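Local coordinates for protein exosome complex component Rrp42 (Methanothermobacter thermautotrophicus, PDB 2WNR) that serves as a probably non-catalytic subunit of the archaeal exosome, an RNA-degrading complex, and probably helps to shape the active site of its partner Rrp41, at residues I81-E86 with V110-I115. Residues are numbered along the deposited sequence; the frame is centred on the assembly and turned at random.
Sequences ILTNSE and VVDRCI
Thr-83 and Asp-112 join a strand to a helix lying on its sheet in the RNase PH fold of Rrp42. Strand 81-86 and helix 110-115 run roughly antiparallel, at 148°, with their axes 8.4 Å apart at the closest, and the backbones come nearest at this very pair. Thr-83 OG1 donates a hydrogen bond of 2.8 Å to Asp-112 OD2. It reaches that oxygen on the anti side, 18° out of the carboxylate plane. The aspartate has its CG anti to the backbone N (chi1 -174°), which swings the carboxylate out toward the strand. Thr-83 also packs with its carbon: CB sits 3.7 Å from Asp-112 CB, while the methyl CG2 lies loosely beside Val-111, 4.4 Å from CG1 of that valine. Two residues back along the strand, Ile-81 closes the other end of the interface, its CD1 3.9 Å from CG2 of Ile-115, the two side chains crossing at about a right angle. Ile-81 CG2 borders the carboxylate too, 3.9 Å from Asp-112 OD2. Asp-112 OD1 forms a salt bridge with Arg-116 NE, and NH2 of the same arginine hydrogen-bonds to the carbonyl oxygen of Ile-81, tying helix to strand a second time. An alanine in place of Asp-112 would probably leave the Thr-83 hydroxyl without its acceptor and the Arg-116 guanidinium without this counter-charge, freer to turn away from the strand. Strand 80-87 pairs in parallel with strand 133-145, where Ile-81 and Thr-83 both touch Leu-139, and on the helix Val-111 and Ile-115 pack against helix 150-164 through Thr-158.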
loop_
_atom_site.group_PDB
_atom_site.type_symbol
_atom_site.label_atom_id
_atom_site.label_comp_id
_atom_site.label_asym_id
_atom_site.label_seq_id
_atom_site.Cartn_x
_atom_site.Cartn_y
_atom_site.Cartn_z
ATOM N N ILE A 81 18.778 -10.744 11.123
ATOM C CA ILE A 81 17.635 -10.840 12.045
ATOM C C ILE A 81 16.571 -9.835 11.620
ATOM O O ILE A 81 16.882 -8.676 11.365
ATOM C CB ILE A 81 18.046 -10.571 13.509
ATOM C CG1 ILE A 81 18.868 -11.736 14.054
ATOM C CG2 ILE A 81 16.820 -10.368 14.400
ATOM C CD1 ILE A 81 19.357 -11.543 15.481
ATOM N N LEU A 82 15.320 -10.283 11.555
ATOM C CA LEU A 82 14.186 -9.436 11.207
ATOM C C LEU A 82 13.086 -9.563 12.262
ATOM O O LEU A 82 12.439 -10.603 12.367
ATOM C CB LEU A 82 13.645 -9.838 9.835
ATOM C CG LEU A 82 14.463 -9.392 8.634
ATOM C CD1 LEU A 82 14.221 -10.303 7.458
ATOM C CD2 LEU A 82 14.185 -7.944 8.255
ATOM N N THR A 83 12.875 -8.503 13.040
ATOM C CA THR A 83 11.912 -8.520 14.136
ATOM C C THR A 83 10.646 -7.796 13.719
ATOM O O THR A 83 10.694 -6.677 13.217
ATOM C CB THR A 83 12.488 -7.885 15.421
ATOM O OG1 THR A 83 13.692 -8.568 15.781
ATOM C CG2 THR A 83 11.510 -7.982 16.601
ATOM N N ASN A 84 9.510 -8.458 13.899
ATOM C CA ASN A 84 8.224 -7.850 13.614
ATOM C C ASN A 84 7.185 -8.301 14.632
ATOM O O ASN A 84 7.199 -9.453 15.073
ATOM C CB ASN A 84 7.747 -8.142 12.183
ATOM C CG ASN A 84 6.400 -7.477 11.877
ATOM O OD1 ASN A 84 6.333 -6.270 11.635
ATOM N ND2 ASN A 84 5.317 -8.268 11.912
ATOM N N SER A 85 6.297 -7.393 15.018
ATOM C CA SER A 85 5.278 -7.741 15.990
ATOM C C SER A 85 3.886 -7.414 15.486
ATOM O O SER A 85 3.670 -6.384 14.847
ATOM C CB SER A 85 5.537 -7.057 17.332
ATOM O OG SER A 85 5.762 -5.686 17.148
ATOM N N GLU A 86 2.953 -8.310 15.770
ATOM C CA GLU A 86 1.562 -8.095 15.442
ATOM C C GLU A 86 0.745 -7.790 16.711
ATOM O O GLU A 86 0.434 -8.694 17.492
ATOM C CB GLU A 86 1.008 -9.321 14.718
ATOM C CG GLU A 86 1.530 -9.497 13.311
ATOM C CD GLU A 86 0.905 -8.524 12.309
ATOM O OE1 GLU A 86 -0.275 -8.721 11.948
ATOM O OE2 GLU A 86 1.596 -7.578 11.860
ATOM N N VAL A 110 12.336 -1.963 19.875
ATOM C CA VAL A 110 12.939 -2.048 21.194
ATOM C C VAL A 110 13.371 -3.472 21.499
ATOM O O VAL A 110 14.455 -3.685 22.047
ATOM C CB VAL A 110 12.029 -1.442 22.291
ATOM C CG1 VAL A 110 12.535 -1.792 23.664
ATOM C CG2 VAL A 110 12.025 0.066 22.151
ATOM N N VAL A 111 12.554 -4.443 21.106
ATOM C CA VAL A 111 12.912 -5.852 21.248
ATOM C C VAL A 111 14.083 -6.174 20.345
ATOM O O VAL A 111 15.040 -6.821 20.761
ATOM C CB VAL A 111 11.754 -6.779 20.888
ATOM C CG1 VAL A 111 12.223 -8.230 20.904
ATOM C CG2 VAL A 111 10.590 -6.566 21.839
ATOM N N ASP A 112 14.012 -5.707 19.104
ATOM C CA ASP A 112 15.089 -5.926 18.178
ATOM C C ASP A 112 16.389 -5.344 18.715
ATOM O O ASP A 112 17.447 -5.952 18.574
ATOM C CB ASP A 112 14.768 -5.335 16.812
ATOM C CG ASP A 112 15.825 -5.692 15.782
ATOM O OD1 ASP A 112 16.869 -5.014 15.757
ATOM O OD2 ASP A 112 15.626 -6.664 15.025
ATOM N N ARG A 113 16.300 -4.170 19.331
ATOM C CA ARG A 113 17.479 -3.504 19.881
ATOM C C ARG A 113 18.162 -4.362 20.951
ATOM O O ARG A 113 19.378 -4.574 20.908
ATOM C CB ARG A 113 17.087 -2.148 20.466
ATOM C CG ARG A 113 18.259 -1.209 20.738
ATOM C CD ARG A 113 17.765 0.110 21.265
ATOM N NE ARG A 113 16.751 0.673 20.376
ATOM C CZ ARG A 113 15.772 1.494 20.760
ATOM N NH1 ARG A 113 15.662 1.863 22.032
ATOM N NH2 ARG A 113 14.899 1.941 19.865
ATOM N N CYS A 114 17.354 -4.852 21.891
ATOM C CA CYS A 114 17.800 -5.707 22.983
ATOM C C CYS A 114 18.507 -6.981 22.500
ATOM O O CYS A 114 19.620 -7.287 22.944
ATOM C CB CYS A 114 16.605 -6.075 23.848
ATOM S SG CYS A 114 17.043 -6.684 25.455
ATOM N N ILE A 115 17.868 -7.715 21.590
ATOM C CA ILE A 115 18.484 -8.901 20.990
ATOM C C ILE A 115 19.747 -8.564 20.191
ATOM O O ILE A 115 20.759 -9.259 20.316
ATOM C CB ILE A 115 17.468 -9.711 20.134
ATOM C CG1 ILE A 115 16.713 -10.710 21.006
ATOM C CG2 ILE A 115 18.145 -10.485 19.022
ATOM C CD1 ILE A 115 15.523 -10.128 21.703
#